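Local coordinates for type III effector XopAI (PDB 6K93), which is a type III effector with a mono-ADP-ribosyltransferase fold that probably binds arginine-containing peptides, at residues Lys121-Lys124 against Thr125-Thr129; Glu138-Gln141 against Arg142-Met146; Trp131-Gln134 against Tyr135-Glu138; Tyr162-Thr165 against Glu166-Val169; Asp177-Glu180 against Val181-Val185. All blocks are in the same frame, centred on the assembly; numbering follows the deposited sequence.

Interaction 1 (Lys121-Lys124 against Thr125-Thr129)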
loop_
_atom_site.group_PDB
_atom_site.type_symbol
_atom_site.label_atom_id
_atom_site.label_comp_id
_atom_site.label_asym_id
_atom_site.label_seq_id
_atom_site.Cartn_x
_atom_site.Cartn_y
_atom_site.Cartn_z
ATOM N N LYS A 121 4.480 13.853 8.598
ATOM C CA LYS A 121 4.179 14.040 10.013
ATOM C C LYS A 121 2.767 13.554 10.328
ATOM O O LYS A 121 2.519 12.994 11.402
ATOM C CB LYS A 121 4.343 15.516 10.389
ATOM C CG LYS A 121 4.391 15.772 11.887
ATOM C CD LYS A 121 4.136 17.245 12.185
ATOM C CE LYS A 121 5.227 18.141 11.613
ATOM N NZ LYS A 121 5.164 19.508 12.201
ATOM N N GLN A 122 1.826 13.752 9.398
ATOM C CA GLN A 122 0.488 13.197 9.557
ATOM C C GLN A 122 0.532 11.684 9.605
ATOM O O GLN A 122 -0.160 11.063 10.411
ATOM C CB GLN A 122 -0.418 13.673 8.427
ATOM C CG GLN A 122 -0.844 15.125 8.588
ATOM C CD GLN A 122 -1.279 15.788 7.299
ATOM O OE1 GLN A 122 -1.285 15.194 6.227
ATOM N NE2 GLN A 122 -1.664 17.059 7.412
ATOM N N PHE A 123 1.356 11.071 8.753
ATOM C CA PHE A 123 1.476 9.618 8.789
ATOM C C PHE A 123 2.064 9.155 10.130
ATOM O O PHE A 123 1.606 8.170 10.726
ATOM C CB PHE A 123 2.324 9.139 7.599
ATOM C CG PHE A 123 2.787 7.721 7.719
ATOM C CD1 PHE A 123 1.873 6.703 7.920
ATOM C CD2 PHE A 123 4.133 7.400 7.640
ATOM C CE1 PHE A 123 2.282 5.401 8.067
ATOM C CE2 PHE A 123 4.549 6.092 7.779
ATOM C CZ PHE A 123 3.635 5.087 7.994
ATOM N N LYS A 124 3.039 9.884 10.660
ATOM C CA LYS A 124 3.558 9.576 11.994
ATOM C C LYS A 124 2.428 9.559 13.023
ATOM O O LYS A 124 2.313 8.618 13.817
ATOM C CB LYS A 124 4.643 10.587 12.397
ATOM C CG LYS A 124 5.142 10.405 13.819
ATOM C CD LYS A 124 6.211 11.389 14.190
ATOM C CE LYS A 124 6.710 11.083 15.583
ATOM N NZ LYS A 124 7.809 11.989 15.992
ATOM N N THR A 125 1.579 10.595 13.022
ATOM C CA THR A 125 0.456 10.593 13.951
ATOM C C THR A 125 -0.463 9.410 13.702
ATOM O O THR A 125 -0.887 8.734 14.645
ATOM C CB THR A 125 -0.333 11.882 13.841
ATOM O OG1 THR A 125 0.500 12.943 14.266
ATOM C CG2 THR A 125 -1.591 11.831 14.722
ATOM N N ALA A 126 -0.776 9.131 12.437
ATOM C CA ALA A 126 -1.684 8.031 12.131
ATOM C C ALA A 126 -1.156 6.715 12.666
ATOM O O ALA A 126 -1.911 5.922 13.238
ATOM C CB ALA A 126 -1.916 7.938 10.623
ATOM N N LEU A 127 0.129 6.445 12.455
ATOM C CA LEU A 127 0.678 5.178 12.909
ATOM C C LEU A 127 0.691 5.103 14.431
ATOM O O LEU A 127 0.260 4.102 15.011
ATOM C CB LEU A 127 2.077 4.968 12.341
ATOM C CG LEU A 127 2.612 3.544 12.538
ATOM C CD1 LEU A 127 3.495 3.114 11.372
ATOM C CD2 LEU A 127 3.392 3.449 13.857
ATOM N N ILE A 128 1.162 6.159 15.098
ATOM C CA ILE A 128 1.307 6.092 16.545
ATOM C C ILE A 128 -0.051 6.014 17.238
ATOM O O ILE A 128 -0.175 5.353 18.281
ATOM C CB ILE A 128 2.171 7.275 17.024
ATOM C CG1 ILE A 128 3.601 7.062 16.537
ATOM C CG2 ILE A 128 2.095 7.414 18.546
ATOM C CD1 ILE A 128 4.528 8.219 16.745
ATOM N N THR A 129 -1.086 6.637 16.670
ATOM C CA THR A 129 -2.407 6.670 17.298
ATOM C C THR A 129 -3.346 5.571 16.799
ATOM O O THR A 129 -4.523 5.557 17.183
ATOM C CB THR A 129 -3.080 8.031 17.055
ATOM O OG1 THR A 129 -3.380 8.192 15.667
ATOM C CG2 THR A 129 -2.225 9.170 17.547
HETATM O O HOH W 1 3.045 13.864 14.150
#

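Interaction 2 (Glu138-Gln141 against Arg142-Met146)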
loop_
_atom_site.group_PDB
_atom_site.type_symbol
_atom_site.label_atom_id
_atom_site.label_comp_id
_atom_site.label_asym_id
_atom_site.label_seq_id
_atom_site.Cartn_x
_atom_site.Cartn_y
_atom_site.Cartn_z
ATOM N N GLU A 138 3.896 2.827 23.471
ATOM C CA GLU A 138 4.486 1.648 22.832
ATOM C C GLU A 138 4.703 1.892 21.349
ATOM O O GLU A 138 5.767 1.554 20.808
ATOM C CB GLU A 138 3.569 0.429 23.068
ATOM C CG GLU A 138 3.780 -0.770 22.169
ATOM C CD GLU A 138 2.644 -1.792 22.297
ATOM O OE1 GLU A 138 2.369 -2.505 21.313
ATOM O OE2 GLU A 138 2.037 -1.884 23.384
ATOM N N ARG A 139 3.706 2.489 20.678
ATOM C CA ARG A 139 3.792 2.685 19.236
ATOM C C ARG A 139 4.746 3.808 18.867
ATOM O O ARG A 139 5.338 3.793 17.774
ATOM C CB ARG A 139 2.404 2.896 18.683
ATOM C CG ARG A 139 1.602 1.598 18.798
ATOM C CD ARG A 139 0.251 1.622 18.120
ATOM N NE ARG A 139 0.316 1.807 16.674
ATOM C CZ ARG A 139 0.459 0.842 15.773
ATOM N NH1 ARG A 139 0.567 -0.426 16.151
ATOM N NH2 ARG A 139 0.494 1.157 14.485
ATOM N N GLN A 140 4.952 4.764 19.768
ATOM C CA GLN A 140 6.015 5.741 19.561
ATOM C C GLN A 140 7.377 5.069 19.536
ATOM O O GLN A 140 8.230 5.405 18.714
ATOM C CB GLN A 140 5.977 6.797 20.666
ATOM C CG GLN A 140 7.107 7.751 20.604
ATOM C CD GLN A 140 6.697 9.111 21.089
ATOM O OE1 GLN A 140 7.089 9.533 22.171
ATOM N NE2 GLN A 140 5.862 9.796 20.299
ATOM N N GLN A 141 7.610 4.128 20.448
ATOM C CA GLN A 141 8.873 3.398 20.442
ATOM C C GLN A 141 9.020 2.600 19.159
ATOM O O GLN A 141 10.103 2.572 18.553
ATOM C CB GLN A 141 8.949 2.483 21.658
ATOM C CG GLN A 141 9.146 3.241 22.958
ATOM C CD GLN A 141 10.341 4.171 22.903
ATOM O OE1 GLN A 141 11.459 3.738 22.624
ATOM N NE2 GLN A 141 10.108 5.459 23.133
ATOM N N ARG A 142 7.931 1.964 18.718
ATOM C CA ARG A 142 7.958 1.218 17.464
ATOM C C ARG A 142 8.298 2.140 16.290
ATOM O O ARG A 142 9.153 1.822 15.454
ATOM C CB ARG A 142 6.613 0.542 17.239
ATOM C CG ARG A 142 6.566 -0.235 15.945
ATOM C CD ARG A 142 5.330 -1.110 15.803
ATOM N NE ARG A 142 5.712 -2.432 15.307
ATOM C CZ ARG A 142 4.888 -3.289 14.712
ATOM N NH1 ARG A 142 5.361 -4.449 14.279
ATOM N NH2 ARG A 142 3.626 -2.957 14.462
ATOM N N TRP A 143 7.644 3.304 16.229
ATOM C CA TRP A 143 7.909 4.307 15.198
ATOM C C TRP A 143 9.385 4.699 15.201
ATOM O O TRP A 143 10.051 4.685 14.160
ATOM C CB TRP A 143 7.002 5.555 15.420
ATOM C CG TRP A 143 7.382 6.673 14.504
ATOM C CD1 TRP A 143 8.263 7.691 14.774
ATOM C CD2 TRP A 143 6.916 6.900 13.174
ATOM N NE1 TRP A 143 8.406 8.504 13.680
ATOM C CE2 TRP A 143 7.572 8.047 12.689
ATOM C CE3 TRP A 143 6.007 6.250 12.348
ATOM C CZ2 TRP A 143 7.354 8.534 11.402
ATOM C CZ3 TRP A 143 5.778 6.756 11.078
ATOM C CH2 TRP A 143 6.443 7.875 10.627
ATOM N N ASN A 144 9.919 5.050 16.371
ATOM C CA ASN A 144 11.324 5.431 16.458
ATOM C C ASN A 144 12.224 4.318 15.940
ATOM O O ASN A 144 13.203 4.580 15.240
ATOM C CB ASN A 144 11.688 5.774 17.897
ATOM C CG ASN A 144 11.010 7.037 18.387
ATOM O OD1 ASN A 144 10.497 7.826 17.602
ATOM N ND2 ASN A 144 11.000 7.224 19.699
ATOM N N GLY A 145 11.908 3.068 16.277
ATOM C CA GLY A 145 12.718 1.954 15.802
ATOM C C GLY A 145 12.663 1.788 14.297
ATOM O O GLY A 145 13.683 1.488 13.658
ATOM N N MET A 146 11.472 1.953 13.714
ATOM C CA MET A 146 11.358 1.885 12.258
ATOM C C MET A 146 12.121 3.038 11.597
ATOM O O MET A 146 12.804 2.839 10.577
ATOM C CB MET A 146 9.891 1.878 11.856
ATOM C CG MET A 146 9.239 0.593 12.206
ATOM S SD MET A 146 7.615 0.496 11.418
ATOM C CE MET A 146 6.894 1.345 12.582
HETATM O O HOH W 2 12.903 5.188 21.162
#

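Interaction 3 (Trp131-Gln134 against Tyr135-Glu138)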
loop_
_atom_site.group_PDB
_atom_site.type_symbol
_atom_site.label_atom_id
_atom_site.label_comp_id
_atom_site.label_asym_id
_atom_site.label_seq_id
_atom_site.Cartn_x
_atom_site.Cartn_y
_atom_site.Cartn_z
ATOM N N TRP A 131 -3.948 2.505 17.317
ATOM C CA TRP A 131 -4.548 1.569 18.255
ATOM C C TRP A 131 -5.244 2.257 19.421
ATOM O O TRP A 131 -5.687 1.581 20.359
ATOM C CB TRP A 131 -3.477 0.628 18.796
ATOM C CG TRP A 131 -2.992 -0.386 17.833
ATOM C CD1 TRP A 131 -3.174 -0.402 16.485
ATOM C CD2 TRP A 131 -2.232 -1.550 18.155
ATOM N NE1 TRP A 131 -2.576 -1.516 15.941
ATOM C CE2 TRP A 131 -1.984 -2.233 16.949
ATOM C CE3 TRP A 131 -1.733 -2.082 19.350
ATOM C CZ2 TRP A 131 -1.267 -3.425 16.905
ATOM C CZ3 TRP A 131 -1.022 -3.260 19.302
ATOM C CH2 TRP A 131 -0.793 -3.918 18.087
ATOM N N GLY A 132 -5.334 3.576 19.410
ATOM C CA GLY A 132 -5.932 4.272 20.523
ATOM C C GLY A 132 -4.888 4.880 21.455
ATOM O O GLY A 132 -3.690 4.582 21.414
ATOM N N GLU A 133 -5.390 5.739 22.318
ATOM C CA GLU A 133 -4.557 6.537 23.208
ATOM C C GLU A 133 -3.600 5.688 24.047
ATOM O O GLU A 133 -2.423 6.044 24.217
ATOM C CB GLU A 133 -5.498 7.371 24.094
ATOM C CG GLU A 133 -4.951 7.915 25.359
ATOM C CD GLU A 133 -6.042 8.721 26.105
ATOM O OE1 GLU A 133 -6.703 9.563 25.462
ATOM O OE2 GLU A 133 -6.219 8.446 27.275
ATOM N N GLN A 134 -4.085 4.584 24.611
ATOM C CA GLN A 134 -3.286 3.872 25.591
ATOM C C GLN A 134 -2.061 3.216 24.963
ATOM O O GLN A 134 -1.099 2.918 25.679
ATOM C CB GLN A 134 -4.146 2.821 26.293
ATOM C CG GLN A 134 -4.502 1.650 25.441
ATOM C CD GLN A 134 -5.850 1.794 24.782
ATOM O OE1 GLN A 134 -6.247 2.891 24.369
ATOM N NE2 GLN A 134 -6.580 0.686 24.697
ATOM N N TYR A 135 -2.065 2.993 23.650
ATOM C CA TYR A 135 -0.925 2.367 23.004
ATOM C C TYR A 135 0.059 3.363 22.413
ATOM O O TYR A 135 1.061 2.938 21.826
ATOM C CB TYR A 135 -1.401 1.427 21.898
ATOM C CG TYR A 135 -2.093 0.192 22.446
ATOM C CD1 TYR A 135 -1.348 -0.845 22.973
ATOM C CD2 TYR A 135 -3.456 0.087 22.436
ATOM C CE1 TYR A 135 -1.962 -1.982 23.469
ATOM C CE2 TYR A 135 -4.091 -1.031 22.929
ATOM C CZ TYR A 135 -3.341 -2.057 23.438
ATOM O OH TYR A 135 -3.979 -3.181 23.933
ATOM N N ARG A 136 -0.158 4.676 22.588
ATOM C CA ARG A 136 0.751 5.619 21.959
ATOM C C ARG A 136 2.185 5.486 22.477
ATOM O O ARG A 136 3.102 5.552 21.661
ATOM C CB ARG A 136 0.230 7.052 22.105
ATOM C CG ARG A 136 -1.028 7.307 21.256
ATOM C CD ARG A 136 -1.326 8.808 21.003
ATOM N NE ARG A 136 -1.118 9.544 22.202
ATOM C CZ ARG A 136 -2.105 10.012 22.973
ATOM N NH1 ARG A 136 -3.382 9.852 22.613
ATOM N NH2 ARG A 136 -1.826 10.650 24.105
ATOM N N PRO A 137 2.446 5.330 23.774
ATOM C CA PRO A 137 3.853 5.170 24.199
ATOM C C PRO A 137 4.547 3.989 23.531
ATOM O O PRO A 137 5.669 4.132 23.056
ATOM C CB PRO A 137 3.724 5.013 25.729
ATOM C CG PRO A 137 2.446 5.771 26.076
ATOM C CD PRO A 137 1.522 5.503 24.908
ATOM N N GLU A 138 3.896 2.827 23.471
ATOM C CA GLU A 138 4.486 1.648 22.832
ATOM C C GLU A 138 4.703 1.892 21.349
ATOM O O GLU A 138 5.767 1.554 20.808
ATOM C CB GLU A 138 3.569 0.429 23.068
ATOM C CG GLU A 138 3.780 -0.770 22.169
ATOM C CD GLU A 138 2.644 -1.792 22.297
ATOM O OE1 GLU A 138 2.369 -2.505 21.313
ATOM O OE2 GLU A 138 2.037 -1.884 23.384
HETATM O O HOH W 3 -5.649 11.167 23.880
HETATM O O HOH W 4 1.720 2.019 25.346
#

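Interaction 4 (Tyr162-Thr165 against Glu166-Val169)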
loop_
_atom_site.group_PDB
_atom_site.type_symbol
_atom_site.label_atom_id
_atom_site.label_comp_id
_atom_site.label_asym_id
_atom_site.label_seq_id
_atom_site.Cartn_x
_atom_site.Cartn_y
_atom_site.Cartn_z
ATOM N N TYR A 162 17.760 9.125 -1.608
ATOM C CA TYR A 162 16.792 10.174 -1.881
ATOM C C TYR A 162 15.420 9.869 -1.310
ATOM O O TYR A 162 14.554 10.753 -1.327
ATOM C CB TYR A 162 16.687 10.415 -3.389
ATOM C CG TYR A 162 18.025 10.712 -4.004
ATOM C CD1 TYR A 162 18.692 11.879 -3.704
ATOM C CD2 TYR A 162 18.622 9.802 -4.845
ATOM C CE1 TYR A 162 19.927 12.144 -4.252
ATOM C CE2 TYR A 162 19.855 10.051 -5.390
ATOM C CZ TYR A 162 20.500 11.229 -5.080
ATOM O OH TYR A 162 21.738 11.477 -5.631
ATOM N N MET A 163 15.209 8.649 -0.817
ATOM C CA MET A 163 13.932 8.292 -0.221
ATOM C C MET A 163 13.709 9.069 1.059
ATOM O O MET A 163 14.640 9.269 1.844
ATOM C CB MET A 163 13.884 6.805 0.103
ATOM C CG MET A 163 14.077 5.892 -1.073
ATOM S SD MET A 163 12.743 5.988 -2.256
ATOM C CE MET A 163 11.334 5.282 -1.346
ATOM N N ALA A 164 12.457 9.480 1.287
ATOM C CA ALA A 164 12.080 10.020 2.584
ATOM C C ALA A 164 11.993 8.887 3.582
ATOM O O ALA A 164 11.400 7.863 3.289
ATOM C CB ALA A 164 10.754 10.758 2.484
ATOM N N THR A 165 12.579 9.058 4.762
ATOM C CA THR A 165 12.620 7.954 5.712
ATOM C C THR A 165 11.220 7.490 6.075
ATOM O O THR A 165 10.982 6.282 6.204
ATOM C CB THR A 165 13.387 8.372 6.960
ATOM O OG1 THR A 165 14.666 8.866 6.566
ATOM C CG2 THR A 165 13.576 7.219 7.907
ATOM N N GLU A 166 10.283 8.434 6.268
ATOM C CA GLU A 166 8.930 8.047 6.635
ATOM C C GLU A 166 8.227 7.289 5.508
ATOM O O GLU A 166 7.347 6.471 5.767
ATOM C CB GLU A 166 8.108 9.280 6.991
ATOM C CG GLU A 166 8.622 10.050 8.192
ATOM C CD GLU A 166 9.658 11.109 7.834
ATOM O OE1 GLU A 166 10.210 11.123 6.723
ATOM O OE2 GLU A 166 9.899 11.977 8.713
ATOM N N ASP A 167 8.566 7.550 4.250
ATOM C CA ASP A 167 7.983 6.765 3.165
ATOM C C ASP A 167 8.444 5.313 3.248
ATOM O O ASP A 167 7.648 4.392 3.036
ATOM C CB ASP A 167 8.364 7.358 1.814
ATOM C CG ASP A 167 7.638 8.646 1.493
ATOM O OD1 ASP A 167 6.678 9.069 2.202
ATOM O OD2 ASP A 167 8.043 9.274 0.482
ATOM N N LEU A 168 9.732 5.089 3.537
ATOM C CA LEU A 168 10.203 3.726 3.744
ATOM C C LEU A 168 9.550 3.084 4.963
ATOM O O LEU A 168 9.190 1.900 4.938
ATOM C CB LEU A 168 11.719 3.708 3.895
ATOM C CG LEU A 168 12.558 4.064 2.652
ATOM C CD1 LEU A 168 14.046 4.041 2.980
ATOM C CD2 LEU A 168 12.248 3.101 1.515
ATOM N N VAL A 169 9.342 3.863 6.029
ATOM C CA VAL A 169 8.623 3.345 7.193
ATOM C C VAL A 169 7.214 2.903 6.804
ATOM O O VAL A 169 6.714 1.883 7.280
ATOM C CB VAL A 169 8.599 4.393 8.324
ATOM C CG1 VAL A 169 7.645 3.973 9.436
ATOM C CG2 VAL A 169 9.988 4.616 8.883
HETATM O O HOH W 5 10.429 8.833 -0.792
#

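Interaction 5 (Asp177-Glu180 against Val181-Val185)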
loop_
_atom_site.group_PDB
_atom_site.type_symbol
_atom_site.label_atom_id
_atom_site.label_comp_id
_atom_site.label_asym_id
_atom_site.label_seq_id
_atom_site.Cartn_x
_atom_site.Cartn_y
_atom_site.Cartn_z
ATOM N N ASP A 177 0.118 -5.756 10.482
ATOM C CA ASP A 177 -1.329 -5.812 10.495
ATOM C C ASP A 177 -1.964 -4.443 10.269
ATOM O O ASP A 177 -3.175 -4.376 10.030
ATOM C CB ASP A 177 -1.800 -6.374 11.830
ATOM C CG ASP A 177 -1.433 -7.845 12.007
ATOM O OD1 ASP A 177 -1.282 -8.542 10.982
ATOM O OD2 ASP A 177 -1.275 -8.288 13.163
ATOM N N ASP A 178 -1.183 -3.357 10.322
ATOM C CA ASP A 178 -1.716 -2.033 10.007
ATOM C C ASP A 178 -2.281 -1.933 8.597
ATOM O O ASP A 178 -3.010 -0.987 8.299
ATOM C CB ASP A 178 -0.626 -0.951 10.143
ATOM C CG ASP A 178 -0.132 -0.750 11.581
ATOM O OD1 ASP A 178 -0.588 -1.450 12.481
ATOM O OD2 ASP A 178 0.742 0.121 11.757
ATOM N N TYR A 179 -1.947 -2.863 7.706
ATOM C CA TYR A 179 -2.369 -2.742 6.314
ATOM C C TYR A 179 -3.874 -2.630 6.157
ATOM O O TYR A 179 -4.356 -2.069 5.163
ATOM C CB TYR A 179 -1.890 -3.942 5.492
ATOM C CG TYR A 179 -2.662 -5.251 5.641
ATOM C CD1 TYR A 179 -2.552 -6.023 6.781
ATOM C CD2 TYR A 179 -3.524 -5.702 4.639
ATOM C CE1 TYR A 179 -3.249 -7.217 6.930
ATOM C CE2 TYR A 179 -4.216 -6.899 4.772
ATOM C CZ TYR A 179 -4.071 -7.643 5.930
ATOM O OH TYR A 179 -4.756 -8.845 6.100
ATOM N N GLU A 180 -4.636 -3.183 7.092
ATOM C CA GLU A 180 -6.091 -3.179 6.953
ATOM C C GLU A 180 -6.670 -1.774 6.947
ATOM O O GLU A 180 -7.755 -1.579 6.381
ATOM C CB GLU A 180 -6.714 -4.019 8.071
ATOM C CG GLU A 180 -6.420 -5.501 7.862
ATOM C CD GLU A 180 -7.497 -6.402 8.415
ATOM O OE1 GLU A 180 -7.555 -6.551 9.649
ATOM O OE2 GLU A 180 -8.266 -6.965 7.608
ATOM N N VAL A 181 -5.971 -0.798 7.542
ATOM C CA VAL A 181 -6.504 0.555 7.559
ATOM C C VAL A 181 -6.371 1.226 6.208
ATOM O O VAL A 181 -7.065 2.212 5.936
ATOM C CB VAL A 181 -5.825 1.413 8.650
ATOM C CG1 VAL A 181 -4.475 1.927 8.244
ATOM C CG2 VAL A 181 -6.761 2.590 9.065
ATOM N N VAL A 182 -5.500 0.728 5.337
ATOM C CA VAL A 182 -5.148 1.473 4.136
ATOM C C VAL A 182 -5.401 0.727 2.834
ATOM O O VAL A 182 -5.553 1.366 1.788
ATOM C CB VAL A 182 -3.668 1.926 4.220
ATOM C CG1 VAL A 182 -2.713 0.718 4.248
ATOM C CG2 VAL A 182 -3.298 2.878 3.107
ATOM N N GLN A 183 -5.418 -0.617 2.862
ATOM C CA GLN A 183 -5.455 -1.354 1.603
ATOM C C GLN A 183 -6.571 -0.852 0.694
ATOM O O GLN A 183 -6.370 -0.692 -0.519
ATOM C CB GLN A 183 -5.618 -2.848 1.831
ATOM C CG GLN A 183 -5.765 -3.653 0.525
ATOM C CD GLN A 183 -5.367 -5.111 0.660
ATOM O OE1 GLN A 183 -5.749 -5.805 1.594
ATOM N NE2 GLN A 183 -4.592 -5.588 -0.315
ATOM N N ASP A 184 -7.756 -0.614 1.251
ATOM C CA ASP A 184 -8.945 -0.303 0.463
ATOM C C ASP A 184 -9.401 1.147 0.598
ATOM O O ASP A 184 -10.504 1.472 0.132
ATOM C CB ASP A 184 -10.130 -1.188 0.871
ATOM C CG ASP A 184 -10.036 -2.628 0.368
ATOM O OD1 ASP A 184 -9.084 -2.949 -0.318
ATOM O OD2 ASP A 184 -10.946 -3.422 0.670
ATOM N N VAL A 185 -8.583 2.025 1.186
ATOM C CA VAL A 185 -9.090 3.341 1.570
ATOM C C VAL A 185 -9.462 4.201 0.367
ATOM O O VAL A 185 -10.292 5.109 0.511
ATOM C CB VAL A 185 -8.071 4.062 2.474
ATOM C CG1 VAL A 185 -6.842 4.532 1.694
ATOM C CG2 VAL A 185 -8.751 5.248 3.232
HETATM O O HOH W 6 -8.637 -0.853 3.958
#

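Interaction 1 (Lys121-Lys124 against Thr125-Thr129)
Four successive i to i+4 backbone bonds join Lys121-Lys124 to Thr125-Thr129, the pattern of one continuous alpha-helix; Leu127 N to Phe123 O, at 2.9 Å with an N-H...O angle of 165°, is representative. Two side-chain pairs run alongside each other, one residue apart in register along the helix. Phe123 sets its CZ against Leu127 CD1 at 3.9 Å, the methyl approaching the ring obliquely. Lys124, trans about CA-CB (chi1 175°), stays extended to NZ, which lays its aliphatic part along Ile128: CG lies 3.7 Å from Ile128 CD1, and CE 3.8 Å from the same methyl. On another side, a water donates to both Lys121 O and Thr125 OG1 (2.7 Å to the latter), while Thr125 OG1 also bonds to Val88 O. At the C-terminal end Thr125 O is gripped twice by one residue, by Thr129 N and by Thr129 OG1 at 2.7 Å, the hydroxyl standing 39° out of the carbonyl plane. Phe123 also meets Phe199 edge-to-face. Side-chain pairs spaced i to i+4, one using only the aliphatic part of a lysine, are typical of an amphipathic helix packed against neighbouring helices, here in the helical part of a mono-ADP-ribosyltransferase fold.

Interaction 2 (Glu138-Gln141 against Arg142-Met146)
Arg142, first of its segment, donates its backbone N to Glu138 O within helix 136-156. Its guanidinium comes near that of Arg139, NH2 to NH1 4.3 Å, with Arg139 NH1 at the edge of the Arg142 group; each charge has an acid of its own, Asp178 for Arg139 and Glu279 for Arg142, and Arg139 NE donates to Leu127 O. Trp143 bonds through N to Arg139 O at 2.8 Å, and its CB lies 3.4 Å from the same oxygen. A trans first torsion (chi1 172°) carries its indole off toward helices 117-128 and 165-174. Asn144 turns the other way, CG beside its own N (chi1 -68°), and this brings CG to 3.2 Å from Gln140 O, the oxygen that Asn144 N also bonds at 2.9 Å. The Asn144 and Gln141 amides stand almost perpendicular, planes 89° apart, and do not bond directly: a water donates to Gln141 OE1 and accepts from Asn144 ND2 at 3.1 Å. Gly145 N closes the next turn on Gln141 O, and Met146 N bonds Arg142 O inside the segment. The chemistry thus divides round the helix: a water joins amides on the exposed side, whereas acids elsewhere in the chain would offset the closeness of the two arginines.

Interaction 3 (Trp131-Gln134 against Tyr135-Glu138)
Two i to i+3 backbone bonds, Tyr135 N to Gly132 O at 3.2 Å and Arg136 N to Glu133 O at 3.1 Å, wind Trp131-Gln134 through a short 3-10 turn into helix 136-156, both donors standing well above the carbonyl planes. The main side-chain contact is a T-shaped stack: the edge of the Trp131 six-membered ring faces the Tyr135 ring, centroids 5.3 Å apart and planes at 86°. Trp131 CE3 sits over that face, offset toward the rim, while Trp131 CB adds an apolar touch on Tyr135 CD2 at 3.7 Å. Gln134 runs alongside the same tyrosine; its CG, placed between the backbone N and the carbonyl carbon (chi1 72°), reaches to 3.5 Å from Tyr135 CD2, and its amide plane is turned 25° from the ring plane. Farther round, Glu133 O lies above one face of the Arg136 guanidinium, offset toward its rim. The carboxylate of Glu133 is beyond salt-bridge range of it, OE1 to NH1 4.4 Å, but a water at the guanidinium edge donates to Glu133 OE1 and accepts from Arg136 NH1 at 2.9 Å. Another water spans Gln134 O and Glu138 N. Trp131 also makes a cation-pi contact with Arg139. At this surface the helix start is held by aromatic and backbone contacts, and the opposite charges of Glu133 and Arg136 are linked through water, so their attraction is probably modest.

Interaction 4 (Tyr162-Thr165 against Glu166-Val169)
Met163 and Leu168 form the tightly packed part of this helix start. Their side chains cross at about a right angle, with Met163 CE 3.7 Å from Leu168 CD2 and Met163 CB 4.0 Å from both Leu168 CG and CD1. The bends at chi2 and chi3 (-66° and -68°) curl the thioether chain back so that its terminal methyl can meet the leucine. Ala164, at the N-cap position, offers its O to Leu168 N in a bond of 3.2 Å that is nearly straight, and to Asp167 N in a weak one. Thr165 O takes Val169 N at 2.9 Å, and Val169 CG2 presses to 3.3 Å from that same oxygen. Asp167 is buried too: a water links it to Ala164, donating to OD2 at 2.7 Å and accepting from Ala164 N, while Ser115 bonds OD1 and Ser205 OD2.

The looser side belongs to partly exposed Thr165 and Glu166. Glu166 OE1 comes only to 3.7 Å from Thr165 N and makes a long, weak ion pair with Arg120. Thr165 OG1 and Met163 O both bond Lys154 NZ. Ala164 has no side-chain acceptor to offer the helix start; the N-terminal end of the helix would probably stabilise the negative charge of Asp167.

Interaction 5 (Asp177-Glu180 against Val181-Val185)
Tyr179 and Gln183 meet across a series of tight turns, which passes into a type I beta turn from Val182 to Val185 in the loop between helices 165-174 and 194-209. Gln183 can be followed from its CB, which lies 3.6 Å from Tyr179 O, the acceptor of its own backbone N. Its CG is anti to that N (chi1 176°) and the chain extended beyond, which runs the side chain alongside the tyrosine. At the tip the amide divides its tasks: OE1 comes in at the edge of the Tyr179 ring, in its plane and 3.7 Å from CE2, while NE2 bonds Phe246 O. The amide and ring planes are 74° apart. Glu180 CG covers part of one face of that ring.

Tyr179 O accepts two backbone bonds, from Val182 N at 3.0 Å, well above the carbonyl plane, and from Gln183 N at 2.9 Å, nearly in line with the C=O. One residue earlier Val181 N bonds Asp178 O, an i to i+3 bond like that of Val182. Val181 CG1 closes to 3.3 Å on that Asp178 oxygen, and Val182 CG1 to 3.4 Å on Tyr179 O. Asp178 itself reaches away to a salt bridge with Arg139, and Val182 packs on helix 194-209. From Glu180 O to Asp184 N, four residues on, a water bridges, donating to the oxygen at 2.7 Å and accepting from the nitrogen.

Overall arrangement
From the N terminus, interaction 1 lies in helix 117-128, interaction 3 in the turn that leads into helix 136-156, and interaction 2 farther along that helix, sharing Glu138 with interaction 3. Interaction 4 then starts helix 165-174, and interaction 5 shapes the loop that follows. Each joins adjoining residues and closes only a local turn; interactions 3 and 2 abut at Glu138, the others run in series, and none nests or crosses. In space, Trp143 packs on Phe123 and Val169, joining interactions 1, 2 and 4. Arg139 bonds Leu127 O and Asp178, tying interaction 2 to 1 and 5. Interactions 3 and 4 stay apart, nearest atoms about 12 Å.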